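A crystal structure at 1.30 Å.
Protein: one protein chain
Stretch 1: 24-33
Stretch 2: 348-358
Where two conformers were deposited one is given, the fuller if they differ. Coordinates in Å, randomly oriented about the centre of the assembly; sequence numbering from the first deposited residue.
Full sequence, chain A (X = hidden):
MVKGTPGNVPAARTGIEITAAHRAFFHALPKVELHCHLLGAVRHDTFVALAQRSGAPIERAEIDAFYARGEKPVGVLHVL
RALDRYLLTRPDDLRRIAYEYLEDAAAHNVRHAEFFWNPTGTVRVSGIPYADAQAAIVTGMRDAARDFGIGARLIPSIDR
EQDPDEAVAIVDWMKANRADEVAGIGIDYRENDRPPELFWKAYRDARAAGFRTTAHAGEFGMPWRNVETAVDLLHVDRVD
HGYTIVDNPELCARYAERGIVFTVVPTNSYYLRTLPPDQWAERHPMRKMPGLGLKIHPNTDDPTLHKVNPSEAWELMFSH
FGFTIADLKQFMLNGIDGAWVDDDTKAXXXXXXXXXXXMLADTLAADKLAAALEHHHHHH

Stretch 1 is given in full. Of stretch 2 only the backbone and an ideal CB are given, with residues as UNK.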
ATOM      1  N   ALA A  24      20.072  -9.487  -0.528  1.00 13.71           N
ATOM      2  CA  ALA A  24      19.605 -10.846  -0.304  1.00 12.77           C
ATOM      3  C   ALA A  24      18.759 -10.897   0.969  1.00 13.77           C
ATOM      4  O   ALA A  24      17.729 -11.577   1.005  1.00 13.98           O
ATOM      5  CB  ALA A  24      20.786 -11.813  -0.210  1.00 14.80           C
ATOM      6  N   PHE A  25      19.192 -10.172   2.005  1.00 12.35           N
ATOM      7  CA  PHE A  25      18.440 -10.080   3.259  1.00 11.95           C
ATOM      8  C   PHE A  25      17.060  -9.473   3.029  1.00 11.80           C
ATOM      9  O   PHE A  25      16.059 -10.051   3.422  1.00 11.45           O
ATOM     10  CB  PHE A  25      19.224  -9.278   4.309  1.00 12.26           C
ATOM     11  CG  PHE A  25      18.452  -9.003   5.571  1.00 12.90           C
ATOM     12  CD1 PHE A  25      18.331  -9.971   6.557  1.00 11.84           C
ATOM     13  CD2 PHE A  25      17.850  -7.771   5.771  1.00 12.20           C
ATOM     14  CE1 PHE A  25      17.616  -9.719   7.721  1.00 13.46           C
ATOM     15  CE2 PHE A  25      17.138  -7.513   6.929  1.00 17.01           C
ATOM     16  CZ  PHE A  25      17.017  -8.488   7.906  1.00 15.98           C
ATOM     17  N   PHE A  26      17.007  -8.317   2.376  1.00 11.49           N
ATOM     18  CA  PHE A  26      15.719  -7.642   2.198  1.00 11.04           C
ATOM     19  C   PHE A  26      14.772  -8.478   1.349  1.00 10.74           C
ATOM     20  O   PHE A  26      13.563  -8.502   1.595  1.00 11.26           O
ATOM     21  CB  PHE A  26      15.909  -6.247   1.588  1.00 11.58           C
ATOM     22  CG  PHE A  26      16.702  -5.314   2.461  1.00 11.64           C
ATOM     23  CD1 PHE A  26      16.339  -5.112   3.786  1.00 12.49           C
ATOM     24  CD2 PHE A  26      17.830  -4.667   1.970  1.00 12.53           C
ATOM     25  CE1 PHE A  26      17.073  -4.274   4.604  1.00 16.05           C
ATOM     26  CE2 PHE A  26      18.564  -3.815   2.781  1.00 15.11           C
ATOM     27  CZ  PHE A  26      18.184  -3.624   4.101  1.00 15.01           C
ATOM     28  N   HIS A  27      15.327  -9.166   0.360  1.00 11.48           N
ATOM     29  CA  HIS A  27      14.539 -10.037  -0.500  1.00 11.80           C
ATOM     30  C   HIS A  27      13.955 -11.240   0.237  1.00 12.00           C
ATOM     31  O   HIS A  27      12.783 -11.572   0.042  1.00 11.87           O
ATOM     32  CB  HIS A  27      15.363 -10.501  -1.708  1.00 12.10           C
ATOM     33  CG  HIS A  27      14.562 -11.275  -2.706  1.00 14.70           C
ATOM     34  ND1 HIS A  27      13.919 -10.675  -3.768  1.00 15.33           N
ATOM     35  CD2 HIS A  27      14.260 -12.594  -2.779  1.00 16.46           C
ATOM     36  CE1 HIS A  27      13.269 -11.593  -4.463  1.00 20.29           C
ATOM     37  NE2 HIS A  27      13.455 -12.764  -3.880  1.00 18.14           N
ATOM     38  N   ALA A  28      14.776 -11.885   1.066  1.00 11.87           N
ATOM     39  CA  ALA A  28      14.386 -13.103   1.771  1.00 10.71           C
ATOM     40  C   ALA A  28      13.378 -12.862   2.897  1.00 10.53           C
ATOM     41  O   ALA A  28      12.652 -13.777   3.292  1.00 11.73           O
ATOM     42  CB  ALA A  28      15.617 -13.805   2.318  1.00 12.33           C
ATOM     43  N   LEU A  29      13.349 -11.637   3.422  0.69 11.30           N
ATOM     44  CA  LEU A  29      12.449 -11.278   4.521  0.69 10.03           C
ATOM     45  C   LEU A  29      11.014 -11.671   4.216  0.69 10.35           C
ATOM     46  O   LEU A  29      10.471 -11.280   3.188  0.69 11.38           O
ATOM     47  CB  LEU A  29      12.460  -9.763   4.764  0.69 15.76           C
ATOM     48  CG  LEU A  29      13.637  -9.075   5.444  0.69 15.77           C
ATOM     49  CD1 LEU A  29      13.293  -7.629   5.751  0.69 18.07           C
ATOM     50  CD2 LEU A  29      14.014  -9.823   6.707  0.69 18.56           C
ATOM     51  N   PRO A  30      10.382 -12.438   5.109  1.00 10.05           N
ATOM     52  CA  PRO A  30       8.949 -12.690   4.880  1.00 10.76           C
ATOM     53  C   PRO A  30       8.171 -11.402   5.110  1.00  8.92           C
ATOM     54  O   PRO A  30       8.498 -10.652   6.038  1.00  9.97           O
ATOM     55  CB  PRO A  30       8.581 -13.740   5.932  1.00 13.63           C
ATOM     56  CG  PRO A  30       9.688 -13.699   6.948  1.00 20.02           C
ATOM     57  CD  PRO A  30      10.915 -13.144   6.287  1.00 11.39           C
ATOM     58  N   LYS A  31       7.164 -11.151   4.276  1.00  8.88           N
ATOM     59  CA  LYS A  31       6.463  -9.879   4.295  1.00  8.62           C
ATOM     60  C   LYS A  31       4.963 -10.012   4.178  1.00  8.82           C
ATOM     61  O   LYS A  31       4.445 -10.949   3.553  1.00  9.83           O
ATOM     62  CB  LYS A  31       6.913  -9.015   3.108  1.00  9.53           C
ATOM     63  CG  LYS A  31       8.408  -8.709   3.037  1.00  9.14           C
ATOM     64  CD  LYS A  31       8.768  -8.083   1.688  1.00  9.04           C
ATOM     65  CE  LYS A  31      10.276  -7.981   1.475  1.00 10.12           C
ATOM     66  NZ  LYS A  31      10.969  -9.297   1.229  1.00 10.34           N
ATOM     67  N   VAL A  32       4.249  -9.083   4.805  0.69  8.21           N
ATOM     68  CA  VAL A  32       2.893  -8.782   4.371  0.69  8.07           C
ATOM     69  C   VAL A  32       2.943  -7.429   3.677  0.69  8.53           C
ATOM     70  O   VAL A  32       3.841  -6.615   3.925  0.69  9.08           O
ATOM     71  CB  VAL A  32       1.866  -8.744   5.522  0.69  9.61           C
ATOM     72  CG1 VAL A  32       1.894 -10.047   6.306  0.69 13.28           C
ATOM     73  CG2 VAL A  32       2.120  -7.564   6.439  0.69  9.59           C
ATOM     74  N   GLU A  33       1.988  -7.201   2.787  1.00  8.08           N
ATOM     75  CA  GLU A  33       1.784  -5.874   2.198  1.00  7.89           C
ATOM     76  C   GLU A  33       0.349  -5.454   2.508  1.00  8.45           C
ATOM     77  O   GLU A  33      -0.599  -6.200   2.224  1.00  9.27           O
ATOM     78  CB  GLU A  33       2.037  -5.844   0.689  1.00 10.34           C
ATOM     79  CG  GLU A  33       1.834  -4.449   0.091  1.00 10.55           C
ATOM     80  CD  GLU A  33       2.655  -4.196  -1.149  1.00  9.95           C
ATOM     81  OE1 GLU A  33       2.504  -4.952  -2.144  1.00 10.02           O
ATOM     82  OE2 GLU A  33       3.460  -3.233  -1.135  1.00 10.02           O
ATOM     83  N   UNK A 348       0.376 -17.804  14.530  1.00 12.27           N
ATOM     84  CA  UNK A 348       1.216 -18.700  13.747  1.00 12.06           C
ATOM     85  C   UNK A 348       2.316 -17.925  13.019  1.00 11.88           C
ATOM     86  O   UNK A 348       3.481 -18.328  13.019  1.00 11.83           O
ATOM     87  CB  UNK A 348       0.366 -19.481  12.743  1.00 12.06           C
ATOM     88  N   UNK A 349       1.962 -16.796  12.419  1.00 10.40           N
ATOM     89  CA  UNK A 349       2.953 -16.000  11.713  1.00 10.64           C
ATOM     90  C   UNK A 349       4.023 -15.487  12.669  1.00 10.50           C
ATOM     91  O   UNK A 349       5.212 -15.521  12.348  1.00 10.76           O
ATOM     92  CB  UNK A 349       2.281 -14.829  10.993  1.00 10.64           C
ATOM     93  N   UNK A 350       3.617 -15.026  13.847  1.00 10.76           N
ATOM     94  CA  UNK A 350       4.621 -14.546  14.796  1.00 12.60           C
ATOM     95  C   UNK A 350       5.578 -15.660  15.185  1.00 12.00           C
ATOM     96  O   UNK A 350       6.793 -15.464  15.208  1.00 13.70           O
ATOM     97  CB  UNK A 350       3.949 -13.972  16.045  1.00 12.60           C
ATOM     98  N   UNK A 351       5.026 -16.828  15.492  1.00 11.52           N
ATOM     99  CA  UNK A 351       5.840 -17.948  15.945  1.00 11.82           C
ATOM    100  C   UNK A 351       6.793 -18.458  14.862  1.00 11.66           C
ATOM    101  O   UNK A 351       7.883 -18.940  15.173  1.00 11.59           O
ATOM    102  CB  UNK A 351       4.934 -19.088  16.414  1.00 11.82           C
ATOM    103  N   UNK A 352       6.388 -18.371  13.598  1.00 11.69           N
ATOM    104  CA  UNK A 352       7.210 -18.883  12.502  1.00 11.33           C
ATOM    105  C   UNK A 352       8.137 -17.831  11.901  1.00 12.00           C
ATOM    106  O   UNK A 352       9.305 -18.104  11.652  1.00 12.06           O
ATOM    107  CB  UNK A 352       6.308 -19.449  11.404  1.00 11.33           C
ATOM    108  N   UNK A 353       7.621 -16.634  11.658  1.00 10.58           N
ATOM    109  CA  UNK A 353       8.411 -15.631  10.949  1.00 10.53           C
ATOM    110  C   UNK A 353       9.501 -14.985  11.805  1.00 10.95           C
ATOM    111  O   UNK A 353      10.528 -14.559  11.271  1.00 11.01           O
ATOM    112  CB  UNK A 353       7.482 -14.541  10.411  1.00 10.53           C
ATOM    113  N   UNK A 354       9.280 -14.888  13.116  1.00 10.72           N
ATOM    114  CA  UNK A 354      10.307 -14.311  13.982  1.00 11.48           C
ATOM    115  C   UNK A 354      11.602 -15.128  13.953  1.00  9.88           C
ATOM    116  O   UNK A 354      12.666 -14.549  13.719  1.00 10.68           O
ATOM    117  CB  UNK A 354       9.786 -14.212  15.417  1.00 11.48           C
ATOM    118  N   UNK A 355      11.526 -16.468  14.135  1.00 10.50           N
ATOM    119  CA  UNK A 355      12.768 -17.249  13.997  1.00 10.51           C
ATOM    120  C   UNK A 355      13.342 -17.210  12.584  1.00 10.53           C
ATOM    121  O   UNK A 355      14.568 -17.278  12.416  1.00 10.92           O
ATOM    122  CB  UNK A 355      12.515 -18.704  14.397  1.00 10.51           C
ATOM    123  N   UNK A 356      12.486 -17.134  11.564  0.66 10.63           N
ATOM    124  CA  UNK A 356      12.995 -17.015  10.196  0.66 10.06           C
ATOM    125  C   UNK A 356      13.795 -15.732  10.048  0.66  9.85           C
ATOM    126  O   UNK A 356      14.891 -15.734   9.475  0.66 11.10           O
ATOM    127  CB  UNK A 356      11.849 -17.047   9.183  0.66 10.06           C
ATOM    128  N   UNK A 357      13.233 -14.632  10.540  1.00 10.18           N
ATOM    129  CA  UNK A 357      13.923 -13.348  10.502  1.00  9.40           C
ATOM    130  C   UNK A 357      15.277 -13.440  11.206  1.00 10.08           C
ATOM    131  O   UNK A 357      16.292 -12.964  10.685  1.00 11.88           O
ATOM    132  CB  UNK A 357      13.062 -12.260  11.147  1.00  9.40           C
ATOM    133  N   UNK A 358      15.280 -14.037  12.394  1.00 10.24           N
ATOM    134  CA  UNK A 358      16.502 -14.168  13.180  1.00 11.02           C
ATOM    135  C   UNK A 358      17.596 -14.888  12.395  1.00 12.32           C
ATOM    136  O   UNK A 358      18.759 -14.480  12.420  1.00 12.06           O
ATOM    137  CB  UNK A 358      16.214 -14.915  14.484  1.00 11.02           C
TER

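Stretch 2 is helical throughout, so its side chains leave at roughly 100° intervals, and those that can meet stretch 1 recur every three or four positions. What stretch 1 offers is mostly apolar: Phe25, Leu29, Pro30 and Val32.

Position 348 has nothing of stretch 1 near its CB, and almost any helix-tolerant residue would serve; it is Ala348.

At 349 the CA-to-CB bond points toward stretch 1, but no atom of stretch 1 lies within 5.5 Å of the CB. A short side chain would fall short of Val32, whereas a long apolar or aromatic one could reach it. The residue is Trp349, chi1 m, and its CZ3 lies 4.1 Å from Val32 CG1.

Positions 350, 351 and 352 meet open space as far as stretch 1 is concerned, and polar or small residues would all do. They are Arg350, Ala351 and Ala352.

Position 353 is the centre of the contact. Its CB points toward stretch 1 and sits 4.2 Å from Pro30 CG, with Val32 farther along. Leucine, methionine or an aromatic would suit, and a broad flat ring could cover both neighbours. Trp353, chi1 m, does this: Pro30 CB stands over one face, 4.1 Å from the centroid of the six-membered ring in a CH-pi contact, while CH2 reaches Val32 CG1 at 3.6 Å. Trp353 CH2 also lies 3.8 Å from Lys31 O.

Position 354 points away, and a small or polar residue is enough; it is Ala354.

At 355 the backbone N has no bond to the preceding turn, and the helix kinks. A residue without an amide hydrogen loses nothing there. Pro355 fits.

At 356 the CB points toward stretch 1, 4.6 Å from Pro30 CG. Apolar side chains could pack on the proline, and a longer polar one could pass it. Glu356 extends with chi2 t, and its carboxylate is hydrogen-bonded elsewhere in the structure.

Position 357 points sideways, its CB 5.2 Å from Leu29 CD2, with the Phe25 ring farther off. Leucine or methionine could fill part of this space; an aromatic with its end turned inward could reach both. Phe357, chi1 t, brings CD2 to 3.6 Å from Leu29 CD2 and receives the edge of Phe25 on its face, the planes at 82° and the centroids of the Phe25 and Phe357 rings 5.6 Å apart.

Position 358 points away, inviting a polar residue, and it is Asp358. No hydrogen bond crosses between the stretches.

Stretch 2, residues 348-358: AWRAAWAPEFD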
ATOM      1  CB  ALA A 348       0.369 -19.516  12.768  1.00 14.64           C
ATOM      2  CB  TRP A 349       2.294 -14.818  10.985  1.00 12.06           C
ATOM      3  CG  TRP A 349       1.511 -15.200   9.746  1.00 12.89           C
ATOM      4  CD1 TRP A 349       1.525 -16.402   9.103  1.00 14.72           C
ATOM      5  CD2 TRP A 349       0.609 -14.361   9.008  1.00 11.99           C
ATOM      6  NE1 TRP A 349       0.687 -16.364   8.008  1.00 17.52           N
ATOM      7  CE2 TRP A 349       0.113 -15.122   7.932  1.00 16.53           C
ATOM      8  CE3 TRP A 349       0.176 -13.038   9.152  1.00 13.41           C
ATOM      9  CZ2 TRP A 349      -0.797 -14.604   7.003  1.00 14.96           C
ATOM     10  CZ3 TRP A 349      -0.738 -12.528   8.234  1.00 13.37           C
ATOM     11  CH2 TRP A 349      -1.205 -13.309   7.175  1.00 14.20           C
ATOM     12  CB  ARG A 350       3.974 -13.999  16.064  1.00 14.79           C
ATOM     13  CG  ARG A 350       3.189 -12.733  15.860  1.00 14.50           C
ATOM     14  CD  ARG A 350       2.707 -12.170  17.190  1.00 19.29           C
ATOM     15  NE  ARG A 350       1.654 -11.192  16.953  1.00 18.30           N
ATOM     16  CZ  ARG A 350       0.354 -11.436  17.092  1.00 18.13           C
ATOM     17  NH1 ARG A 350      -0.071 -12.624  17.507  1.00 18.79           N
ATOM     18  NH2 ARG A 350      -0.525 -10.481  16.824  1.00 16.88           N
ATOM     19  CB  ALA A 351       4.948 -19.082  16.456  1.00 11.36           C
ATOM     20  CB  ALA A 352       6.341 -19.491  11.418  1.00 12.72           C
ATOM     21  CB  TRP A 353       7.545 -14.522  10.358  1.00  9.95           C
ATOM     22  CG  TRP A 353       6.488 -14.954   9.375  1.00 11.84           C
ATOM     23  CD1 TRP A 353       6.056 -16.222   9.106  1.00 11.78           C
ATOM     24  CD2 TRP A 353       5.738 -14.086   8.529  1.00 12.07           C
ATOM     25  NE1 TRP A 353       5.062 -16.190   8.146  1.00 12.81           N
ATOM     26  CE2 TRP A 353       4.850 -14.888   7.783  1.00 11.86           C
ATOM     27  CE3 TRP A 353       5.723 -12.705   8.337  1.00 12.75           C
ATOM     28  CZ2 TRP A 353       3.958 -14.348   6.851  1.00 14.29           C
ATOM     29  CZ3 TRP A 353       4.840 -12.168   7.416  1.00 13.25           C
ATOM     30  CH2 TRP A 353       3.971 -12.992   6.680  1.00 16.82           C
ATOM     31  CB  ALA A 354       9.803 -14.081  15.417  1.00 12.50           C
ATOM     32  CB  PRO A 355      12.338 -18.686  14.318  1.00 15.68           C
ATOM     33  CG  PRO A 355      11.069 -18.578  15.038  1.00 13.20           C
ATOM     34  CD  PRO A 355      10.418 -17.292  14.650  1.00 13.89           C
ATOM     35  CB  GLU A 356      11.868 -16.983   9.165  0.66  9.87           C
ATOM     36  CG  GLU A 356      11.226 -18.309   8.831  0.66 10.20           C
ATOM     37  CD  GLU A 356      10.314 -18.200   7.629  0.66 14.13           C
ATOM     38  OE1 GLU A 356      10.828 -18.138   6.486  0.66 15.13           O
ATOM     39  OE2 GLU A 356       9.074 -18.149   7.817  0.66 15.40           O
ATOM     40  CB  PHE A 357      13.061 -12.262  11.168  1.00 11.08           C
ATOM     41  CG  PHE A 357      13.650 -10.875  11.093  1.00 10.48           C
ATOM     42  CD1 PHE A 357      14.690 -10.488  11.928  1.00 11.03           C
ATOM     43  CD2 PHE A 357      13.139  -9.948  10.197  1.00 10.57           C
ATOM     44  CE1 PHE A 357      15.229  -9.213  11.849  1.00 12.39           C
ATOM     45  CE2 PHE A 357      13.671  -8.667  10.111  1.00 11.13           C
ATOM     46  CZ  PHE A 357      14.713  -8.302  10.943  1.00 12.76           C
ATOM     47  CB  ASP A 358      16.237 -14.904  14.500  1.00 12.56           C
ATOM     48  CG  ASP A 358      15.386 -14.104  15.474  1.00 15.99           C
ATOM     49  OD1 ASP A 358      15.263 -12.868  15.319  1.00 15.30           O
ATOM     50  OD2 ASP A 358      14.847 -14.732  16.416  1.00 16.59           O
TER
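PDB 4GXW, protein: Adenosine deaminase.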